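Geranyltranstransferase (Agrobacterium tumefaciens, PDB 2H8O) catalyses, as a farnesyl diphosphate synthase, the condensation of geranyl diphosphate with isopentenyl diphosphate, releasing farnesyl diphosphate and diphosphate. Local coordinates at the interface of chains A and B. Sequence-based numbering; all coordinates share one arbitrary frame. Chains: chain A/B, Geranyltranstransferase.

The four contacts are patches of one two-fold symmetric interface between identical helical subunits. Contacts 1 and 2 are neighbours, their C-alpha centres about 8 Å apart, and share A:Ile183, A:Arg187 and B:Asp164. Contact 4 lies about 17 Å from contact 2, and both draw on helix 148-167 of each chain, which runs close to the symmetry axis. Contact 3, about 28 Å from contact 1, uses the twins of Glu66, Arg187 and Gly192 with the chains exchanged. The ion pairs of contact 1 flank the stacked phenylalanines of contact 2, while contact 4 adds a polar cluster; such homodimers are typical of this family.

Contact 1: the interface of chains A and B. Residues chain A 183-184, 187, 192, 227, 248; chain B 63-66, 164.
A:Arg187, A:Arg227 and A:Arg248 form salt bridges to B:Asp164 and B:Asp65 at this flank of the dimer. A:Arg187, bent at its second torsion (chi2 -95°), crosses B:Asp164 at about a right angle and sends NE to the carboxylate OD2, 2.9 Å away, nearly straight (166° at H) and on the syn side. A:Arg248 approaches B:Asp65 end-on: NH1 (2.9 Å) and NH2 (3.2 Å) both reach OD1 from the same face, above the carboxylate plane. A:Arg227 NH2 adds a salt bridge to this oxygen, so three guanidinium nitrogens gather round OD1, which would favour a charged aspartate.

A backbone acceptor also takes part: A:Arg187 NH1 donates to B:Ala64 O at 2.8 Å. Water 1 joins B:Asp65 O to A:Arg227 and A:Gly192 O, while water 2 links B:Asp65 OD2 to A:Ser184 OG.

Packing steadies the arginines. The methyl CG2 of A:Ile183 lies over the centre of the A:Arg187 guanidinium, 3.7 Å above its plane, and A:Arg227 CD covers the A:Arg248 guanidinium.

In the fold, the loop of B:Arg63 to B:Glu66 reaches across to helices 175-189, 211-237 and 241-267 of chain A, beside B:Asp164 on helix 148-167.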
# COMPACT_ATOMS: atom_id res chain seq x y z
N ILE A 183 0.12 11.09 0.08
CA ILE A 183 1.19 11.39 -0.89
C ILE A 183 2.55 11.27 -0.19
O ILE A 183 3.44 10.58 -0.67
CB ILE A 183 1.04 12.79 -1.55
CG1 ILE A 183 -0.29 12.91 -2.31
CG2 ILE A 183 2.24 13.10 -2.46
CD1 ILE A 183 -0.67 14.37 -2.56
N SER A 184 2.70 11.94 0.94
CA SER A 184 3.99 11.98 1.63
C SER A 184 4.44 10.57 2.04
O SER A 184 5.62 10.20 1.90
CB SER A 184 3.87 12.88 2.86
OG SER A 184 5.11 13.05 3.52
N ARG A 187 5.32 8.41 -1.11
CA ARG A 187 6.60 8.82 -1.68
C ARG A 187 7.74 8.35 -0.80
O ARG A 187 8.74 7.87 -1.31
CB ARG A 187 6.68 10.34 -1.90
CG ARG A 187 5.62 10.84 -2.86
CD ARG A 187 6.06 10.98 -4.30
NE ARG A 187 4.86 11.31 -5.08
CZ ARG A 187 4.44 12.53 -5.38
NH1 ARG A 187 5.16 13.59 -5.07
NH2 ARG A 187 3.31 12.67 -6.06
N GLY A 192 10.77 5.58 -4.79
CA GLY A 192 11.72 6.68 -4.51
C GLY A 192 12.04 6.88 -3.03
O GLY A 192 12.58 7.91 -2.64
N ARG A 227 12.06 10.96 8.32
CA ARG A 227 11.70 12.24 7.73
C ARG A 227 10.18 12.45 7.72
O ARG A 227 9.66 13.46 8.21
CB ARG A 227 12.29 12.33 6.31
CG ARG A 227 11.95 13.60 5.56
CD ARG A 227 12.28 13.44 4.06
NE ARG A 227 11.26 12.65 3.37
CZ ARG A 227 11.45 11.85 2.33
NH1 ARG A 227 12.67 11.65 1.83
NH2 ARG A 227 10.42 11.21 1.80
N ARG A 248 10.53 18.66 8.45
CA ARG A 248 11.19 17.77 7.47
C ARG A 248 12.72 17.72 7.67
O ARG A 248 13.37 16.62 7.79
CB ARG A 248 10.81 18.20 6.04
CG ARG A 248 11.30 17.29 4.95
CD ARG A 248 11.04 17.91 3.59
NE ARG A 248 11.65 17.18 2.48
CZ ARG A 248 11.13 16.11 1.90
NH1 ARG A 248 9.98 15.61 2.31
NH2 ARG A 248 11.78 15.52 0.89
N ARG B 63 10.12 12.06 -8.72
CA ARG B 63 9.11 13.05 -8.43
C ARG B 63 9.49 13.85 -7.18
O ARG B 63 10.42 13.49 -6.45
CB ARG B 63 7.76 12.38 -8.22
CG ARG B 63 6.98 12.20 -9.50
CD ARG B 63 7.74 11.47 -10.57
NE ARG B 63 6.84 11.19 -11.68
CZ ARG B 63 7.14 10.43 -12.73
NH1 ARG B 63 6.24 10.23 -13.67
NH2 ARG B 63 8.33 9.86 -12.82
N ALA B 64 8.74 14.92 -6.93
CA ALA B 64 8.86 15.62 -5.66
C ALA B 64 8.78 14.60 -4.53
O ALA B 64 7.95 13.68 -4.54
CB ALA B 64 7.76 16.69 -5.51
N ASP B 65 9.68 14.71 -3.56
CA ASP B 65 9.64 13.87 -2.38
C ASP B 65 10.21 12.46 -2.57
O ASP B 65 10.22 11.66 -1.63
CB ASP B 65 8.18 13.76 -1.88
CG ASP B 65 8.08 13.82 -0.41
OD1 ASP B 65 9.16 13.74 0.23
OD2 ASP B 65 6.93 13.99 0.09
N GLU B 66 10.66 12.15 -3.79
CA GLU B 66 11.41 10.95 -4.07
C GLU B 66 12.88 11.30 -4.19
O GLU B 66 13.24 12.36 -4.74
CB GLU B 66 10.97 10.34 -5.40
CG GLU B 66 9.52 9.84 -5.41
CD GLU B 66 9.08 9.25 -6.75
OE1 GLU B 66 9.81 9.41 -7.75
OE2 GLU B 66 8.00 8.60 -6.79
N ASP B 164 -0.29 6.70 -4.00
CA ASP B 164 0.28 7.93 -4.54
C ASP B 164 -0.53 8.47 -5.72
O ASP B 164 -0.87 9.63 -5.77
CB ASP B 164 1.74 7.69 -4.96
CG ASP B 164 2.49 8.96 -5.30
OD1 ASP B 164 2.02 10.08 -5.00
OD2 ASP B 164 3.60 8.84 -5.87
O HOH W 1 11.76 9.77 -0.48
O HOH W 2 6.25 15.15 2.33

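Contact 2: the interface of chains A and B. Residues chain A 163, 182-183, 186-187, 189-190; chain B 160, 163-164, 167-168.
In both A:Phe163 and B:Phe163, CG stands anti to the carbonyl carbon (chi1 -68°), which turns the two symmetry-related rings face to face across the two-fold axis. Their planes differ by 6° and their centroids lie 4.6 Å apart, an offset stack. Because of the slip, the CB of each residue rests over the centre of the other's ring, 3.9 Å from the centroid, so each phenylalanine gives a CH-pi contact and receives one.

Beside the stack, helix 175-189 of chain A packs across helix 148-167 of chain B through small apolar groups. A:Val182 directs CG1, the branch anti to its backbone N, at B:Ala167 CB, 3.5 Å away. A:Ile183 lays CG1 and CD1 against the end of the same helix, where CD1 also meets B:Ser168 CA at 3.7 Å. A:Ala186 CB fits against B:Asp164 CB, next to the salt bridge to A:Arg187. B:Ser168 OG donates to B:Asp164 O at 2.7 Å and lies within a weak bond of A:Arg187 NH2, which may link the helix end to that ion pair.

B:Thr160 divides its branches: methyl CG2 lies 3.7 Å from A:Ala186 CA, whereas hydroxyl OG1 turns to water 3, 2.9 Å away, which in turn meets A:Ala189 O.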
# COMPACT_ATOMS: atom_id res chain seq x y z
N PHE A 163 -2.65 2.92 4.76
CA PHE A 163 -3.38 3.93 4.00
C PHE A 163 -4.84 4.07 4.43
O PHE A 163 -5.34 5.19 4.55
CB PHE A 163 -3.21 3.70 2.51
CG PHE A 163 -1.81 3.96 2.06
CD1 PHE A 163 -1.37 5.26 1.95
CD2 PHE A 163 -0.90 2.92 1.86
CE1 PHE A 163 -0.06 5.53 1.55
CE2 PHE A 163 0.39 3.19 1.49
CZ PHE A 163 0.82 4.48 1.34
N VAL A 182 -1.12 10.95 2.59
CA VAL A 182 -1.09 9.76 1.73
C VAL A 182 0.04 9.92 0.69
O VAL A 182 0.85 9.00 0.48
CB VAL A 182 -2.44 9.50 1.05
CG1 VAL A 182 -2.30 8.41 -0.05
CG2 VAL A 182 -3.53 9.09 2.09
N ILE A 183 0.12 11.09 0.08
CA ILE A 183 1.19 11.39 -0.89
C ILE A 183 2.55 11.27 -0.19
O ILE A 183 3.44 10.58 -0.67
CB ILE A 183 1.04 12.79 -1.55
CG1 ILE A 183 -0.29 12.91 -2.31
CG2 ILE A 183 2.24 13.10 -2.46
CD1 ILE A 183 -0.67 14.37 -2.56
N ALA A 186 3.40 7.60 0.76
CA ALA A 186 3.63 6.79 -0.43
C ALA A 186 4.97 7.12 -1.07
O ALA A 186 5.69 6.19 -1.50
CB ALA A 186 2.48 6.99 -1.43
N ARG A 187 5.32 8.41 -1.11
CA ARG A 187 6.60 8.82 -1.68
C ARG A 187 7.74 8.35 -0.80
O ARG A 187 8.74 7.87 -1.31
CB ARG A 187 6.68 10.34 -1.90
CG ARG A 187 5.62 10.84 -2.86
CD ARG A 187 6.06 10.98 -4.30
NE ARG A 187 4.86 11.31 -5.08
CZ ARG A 187 4.44 12.53 -5.38
NH1 ARG A 187 5.16 13.59 -5.07
NH2 ARG A 187 3.31 12.67 -6.06
N ALA A 189 7.73 5.78 1.15
CA ALA A 189 7.73 4.33 1.32
C ALA A 189 8.05 3.50 0.06
O ALA A 189 8.44 2.33 0.17
CB ALA A 189 6.38 3.90 1.87
N GLY A 190 7.87 4.12 -1.11
CA GLY A 190 7.85 3.42 -2.39
C GLY A 190 9.15 3.44 -3.16
O GLY A 190 10.24 3.44 -2.58
N THR B 160 2.16 0.53 -3.20
CA THR B 160 2.42 1.84 -2.63
C THR B 160 2.05 2.94 -3.65
O THR B 160 1.41 3.93 -3.33
CB THR B 160 3.88 1.98 -2.18
OG1 THR B 160 4.21 0.89 -1.30
CG2 THR B 160 4.09 3.31 -1.44
N PHE B 163 -1.62 4.21 -4.22
CA PHE B 163 -2.11 5.24 -3.31
C PHE B 163 -1.57 6.63 -3.63
O PHE B 163 -2.33 7.61 -3.59
CB PHE B 163 -1.89 4.81 -1.86
CG PHE B 163 -2.76 3.66 -1.49
CD1 PHE B 163 -4.10 3.86 -1.26
CD2 PHE B 163 -2.27 2.35 -1.47
CE1 PHE B 163 -4.93 2.80 -0.93
CE2 PHE B 163 -3.09 1.30 -1.15
CZ PHE B 163 -4.41 1.52 -0.89
N ASP B 164 -0.29 6.70 -4.00
CA ASP B 164 0.28 7.93 -4.54
C ASP B 164 -0.53 8.47 -5.72
O ASP B 164 -0.87 9.63 -5.77
CB ASP B 164 1.74 7.69 -4.96
CG ASP B 164 2.49 8.96 -5.30
OD1 ASP B 164 2.02 10.08 -5.00
OD2 ASP B 164 3.60 8.84 -5.87
N ALA B 167 -3.97 9.95 -4.68
CA ALA B 167 -4.00 11.14 -3.82
C ALA B 167 -3.25 12.34 -4.39
O ALA B 167 -3.42 13.46 -3.91
CB ALA B 167 -3.45 10.79 -2.41
N SER B 168 -2.41 12.07 -5.40
CA SER B 168 -1.52 13.09 -5.96
C SER B 168 -2.27 14.29 -6.53
O SER B 168 -3.39 14.18 -7.02
CB SER B 168 -0.59 12.50 -7.03
OG SER B 168 0.50 11.82 -6.44
O HOH W 3 6.34 0.51 0.57

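Contact 3: the interface of chains A and B. Residues chain A 66, 68-70, 77; chain B 187, 191-192.
Lying over B:Ile191, the guanidinium of A:Arg69 donates from NE to the carboxylate OE1 of A:Glu66 at 2.7 Å. In this polyprenyl synthetase, the pairing, within chain A, probably stiffens the loop ahead of helix 71-82, which faces the partner subunit. A:Arg69 NH2 donates to A:Glu66 OE2 at 2.9 Å (163° at H), the oxygen accepting on its syn lone pair, so the arginine grips side-on, one nitrogen to each oxygen. The paired bonds should limit the rotation of both flat groups.

The contact across the interface is apolar. B:Ile191 is the knob: CG1 stands anti to the backbone N (chi1 178°) and carries CD1 in between A:Pro70 and A:Met77, while CG2 sits over one face of the A:Arg69 guanidinium, 3.8 Å above the plane and toward its rim. CD1 meets A:Pro70 CD at 3.7 Å and the thioether SD of A:Met77 at 3.9 Å. The aliphatic part of A:Arg69 crosses the isoleucine at about a right angle, its CG 4.0 Å from B:Ile191 CG1.

Next to this, B:Gly192, without a side chain, lets A:Glu66 CB approach its CA to 3.8 Å. A:Glu66 CG also packs on B:Arg187 CD at 3.8 Å, the carboxylate turned nearly perpendicular to that guanidinium.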
# COMPACT_ATOMS: atom_id res chain seq x y z
N GLU A 66 -15.48 -4.12 4.40
CA GLU A 66 -14.76 -5.37 4.49
C GLU A 66 -15.75 -6.51 4.55
O GLU A 66 -16.82 -6.39 5.19
CB GLU A 66 -13.92 -5.41 5.77
CG GLU A 66 -12.79 -4.38 5.82
CD GLU A 66 -11.98 -4.41 7.11
OE1 GLU A 66 -12.40 -5.09 8.08
OE2 GLU A 66 -10.90 -3.77 7.16
N THR A 68 -14.93 -10.06 5.46
CA THR A 68 -14.59 -10.69 6.74
C THR A 68 -13.09 -10.55 6.93
O THR A 68 -12.40 -10.28 5.96
CB THR A 68 -14.98 -12.16 6.78
OG1 THR A 68 -14.96 -12.65 8.14
CG2 THR A 68 -14.05 -12.99 5.93
N ARG A 69 -12.59 -10.70 8.16
CA ARG A 69 -11.14 -10.69 8.42
C ARG A 69 -10.67 -12.11 8.74
O ARG A 69 -10.95 -12.62 9.84
CB ARG A 69 -10.81 -9.74 9.57
CG ARG A 69 -11.06 -8.28 9.23
CD ARG A 69 -10.64 -7.35 10.37
NE ARG A 69 -10.53 -5.99 9.87
CZ ARG A 69 -9.78 -5.03 10.42
NH1 ARG A 69 -9.07 -5.23 11.52
NH2 ARG A 69 -9.73 -3.84 9.81
N PRO A 70 -9.98 -12.77 7.80
CA PRO A 70 -9.54 -14.14 8.08
C PRO A 70 -8.61 -14.20 9.26
O PRO A 70 -7.66 -13.43 9.36
CB PRO A 70 -8.83 -14.58 6.80
CG PRO A 70 -9.38 -13.69 5.74
CD PRO A 70 -9.65 -12.38 6.41
N MET A 77 -0.48 -10.70 10.95
CA MET A 77 -0.34 -9.25 11.00
C MET A 77 -0.03 -8.80 12.43
O MET A 77 0.88 -8.00 12.64
CB MET A 77 -1.59 -8.52 10.48
CG MET A 77 -1.94 -8.80 9.00
SD MET A 77 -3.63 -8.24 8.46
CE MET A 77 -3.40 -6.44 8.55
N ARG B 187 -9.83 -0.88 1.68
CA ARG B 187 -10.76 -1.88 2.20
C ARG B 187 -10.95 -2.99 1.20
O ARG B 187 -10.96 -4.16 1.59
CB ARG B 187 -12.11 -1.26 2.58
CG ARG B 187 -11.99 -0.20 3.67
CD ARG B 187 -12.22 -0.68 5.08
NE ARG B 187 -11.90 0.44 5.96
CZ ARG B 187 -12.75 1.34 6.43
NH1 ARG B 187 -14.05 1.24 6.19
NH2 ARG B 187 -12.29 2.33 7.19
N ILE B 191 -6.97 -6.82 4.21
CA ILE B 191 -7.36 -7.97 5.07
C ILE B 191 -8.82 -8.38 4.84
O ILE B 191 -9.15 -9.58 4.87
CB ILE B 191 -7.10 -7.68 6.59
CG1 ILE B 191 -7.55 -8.85 7.48
CG2 ILE B 191 -7.80 -6.36 7.04
CD1 ILE B 191 -6.81 -10.12 7.20
N GLY B 192 -9.68 -7.39 4.66
CA GLY B 192 -11.12 -7.68 4.43
C GLY B 192 -11.55 -7.70 2.97
O GLY B 192 -12.73 -7.65 2.66

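Contact 4: the interface of chains A and B. Residues chain A 120, 124, 127, 130, 152, 156; chain B 124, 152-153, 156.
A:His124 and B:Asp156 meet tip to tip, imidazole and carboxylate nearly coplanar at 15°, and A:Asp156 and B:His124 repeat the arrangement across the two-fold axis. His124 directly precedes the first aspartate-rich motif, DDXXXXD, of polyprenyl synthetases, within which A:Leu127 and A:Met130 fall. As modelled, each NE2 donates within its own chain, A:His124 NE2 to A:Asp156 OD1 at 3.0 Å, the acceptor in the imidazole plane but the donor 38° above the carboxylate plane. A:His124 NE2 also lies 3.0 Å from B:Asp156 OD1, close enough for a hydrogen bond but poorly directed. CD2 comes too close to the partner's OD2, so the ring may be turned about its CB-CG bond, and the sharing of NE2 between two carboxylates is doubtful.

A:Tyr120 slides past B:Asp156 in the opposite direction, its ring turned 88° to the carboxylate, which reaches the ring edge with OD2. Water 4 bridges the phenol OH (2.8 Å) and B:Asp156 OD2 (2.9 Å).

B:Ile152 crosses the imidazole at a slant, pressing CG2, the branch anti to its backbone N, on A:His124 CD2 at 3.7 Å. B:Ile152 CD1 lies 4.0 Å from A:Leu127 CD1. A:Met130, bent at chi2 and chi3, brings its methyl CE to B:Leu153 CD2 at 3.9 Å.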
# COMPACT_ATOMS: atom_id res chain seq x y z
N TYR A 120 5.34 -3.83 8.25
CA TYR A 120 5.22 -4.60 7.01
C TYR A 120 6.60 -4.78 6.41
O TYR A 120 6.94 -5.84 5.88
CB TYR A 120 4.26 -3.94 5.99
CG TYR A 120 4.92 -3.45 4.69
CD1 TYR A 120 5.31 -4.33 3.70
CD2 TYR A 120 5.09 -2.09 4.46
CE1 TYR A 120 5.90 -3.90 2.53
CE2 TYR A 120 5.68 -1.64 3.30
CZ TYR A 120 6.07 -2.54 2.32
OH TYR A 120 6.67 -2.14 1.13
N HIS A 124 8.45 -8.45 5.34
CA HIS A 124 8.99 -8.80 4.03
C HIS A 124 10.51 -8.93 4.05
O HIS A 124 11.05 -9.84 3.43
CB HIS A 124 8.58 -7.79 2.97
CG HIS A 124 7.19 -7.95 2.43
ND1 HIS A 124 6.23 -8.82 2.92
CD2 HIS A 124 6.59 -7.27 1.43
CE1 HIS A 124 5.10 -8.65 2.23
NE2 HIS A 124 5.30 -7.72 1.32
N LEU A 127 12.02 -12.29 5.05
CA LEU A 127 11.82 -13.45 4.18
C LEU A 127 13.14 -14.03 3.64
O LEU A 127 14.12 -13.31 3.45
CB LEU A 127 10.92 -13.08 3.00
CG LEU A 127 9.45 -12.78 3.32
CD1 LEU A 127 8.78 -12.07 2.14
CD2 LEU A 127 8.69 -14.07 3.65
N MET A 130 14.98 -12.26 0.93
CA MET A 130 15.56 -10.98 1.30
C MET A 130 16.65 -11.19 2.34
O MET A 130 17.69 -11.75 1.99
CB MET A 130 14.44 -10.04 1.73
CG MET A 130 13.38 -9.85 0.62
SD MET A 130 13.35 -8.19 -0.13
CE MET A 130 12.03 -7.62 0.87
N ILE A 152 4.02 -12.99 3.32
CA ILE A 152 3.90 -12.06 2.18
C ILE A 152 2.58 -11.29 2.26
O ILE A 152 2.56 -10.06 2.14
CB ILE A 152 4.03 -12.81 0.83
CG1 ILE A 152 5.46 -13.31 0.64
CG2 ILE A 152 3.67 -11.89 -0.32
CD1 ILE A 152 5.58 -14.44 -0.39
N ASP A 156 1.70 -7.35 2.96
CA ASP A 156 0.88 -6.67 1.95
C ASP A 156 -0.33 -6.01 2.63
O ASP A 156 -0.71 -4.87 2.33
CB ASP A 156 0.38 -7.66 0.87
CG ASP A 156 1.49 -8.12 -0.06
OD1 ASP A 156 2.60 -7.55 -0.01
OD2 ASP A 156 1.24 -9.09 -0.85
N HIS B 124 3.06 -10.76 -6.79
CA HIS B 124 3.20 -11.55 -5.56
C HIS B 124 2.59 -12.94 -5.70
O HIS B 124 3.17 -13.91 -5.22
CB HIS B 124 2.58 -10.84 -4.37
CG HIS B 124 3.41 -9.74 -3.76
ND1 HIS B 124 4.60 -9.25 -4.28
CD2 HIS B 124 3.17 -9.01 -2.66
CE1 HIS B 124 5.03 -8.26 -3.51
NE2 HIS B 124 4.18 -8.10 -2.52
N ILE B 152 9.28 -9.21 -4.99
CA ILE B 152 8.60 -8.80 -3.75
C ILE B 152 8.55 -7.27 -3.66
O ILE B 152 7.48 -6.70 -3.40
CB ILE B 152 9.28 -9.41 -2.50
CG1 ILE B 152 9.06 -10.92 -2.47
CG2 ILE B 152 8.72 -8.79 -1.24
CD1 ILE B 152 10.06 -11.67 -1.58
N LEU B 153 9.69 -6.63 -3.90
CA LEU B 153 9.81 -5.19 -3.79
C LEU B 153 9.03 -4.48 -4.91
O LEU B 153 8.47 -3.42 -4.69
CB LEU B 153 11.27 -4.77 -3.79
CG LEU B 153 12.01 -5.19 -2.52
CD1 LEU B 153 13.50 -4.92 -2.75
CD2 LEU B 153 11.47 -4.46 -1.29
N ASP B 156 5.46 -4.59 -3.86
CA ASP B 156 5.31 -3.66 -2.73
C ASP B 156 5.26 -2.22 -3.25
O ASP B 156 4.46 -1.38 -2.80
CB ASP B 156 6.48 -3.80 -1.73
CG ASP B 156 6.43 -5.09 -0.93
OD1 ASP B 156 5.40 -5.80 -1.00
OD2 ASP B 156 7.45 -5.42 -0.24
O HOH W 4 9.15 -3.41 0.90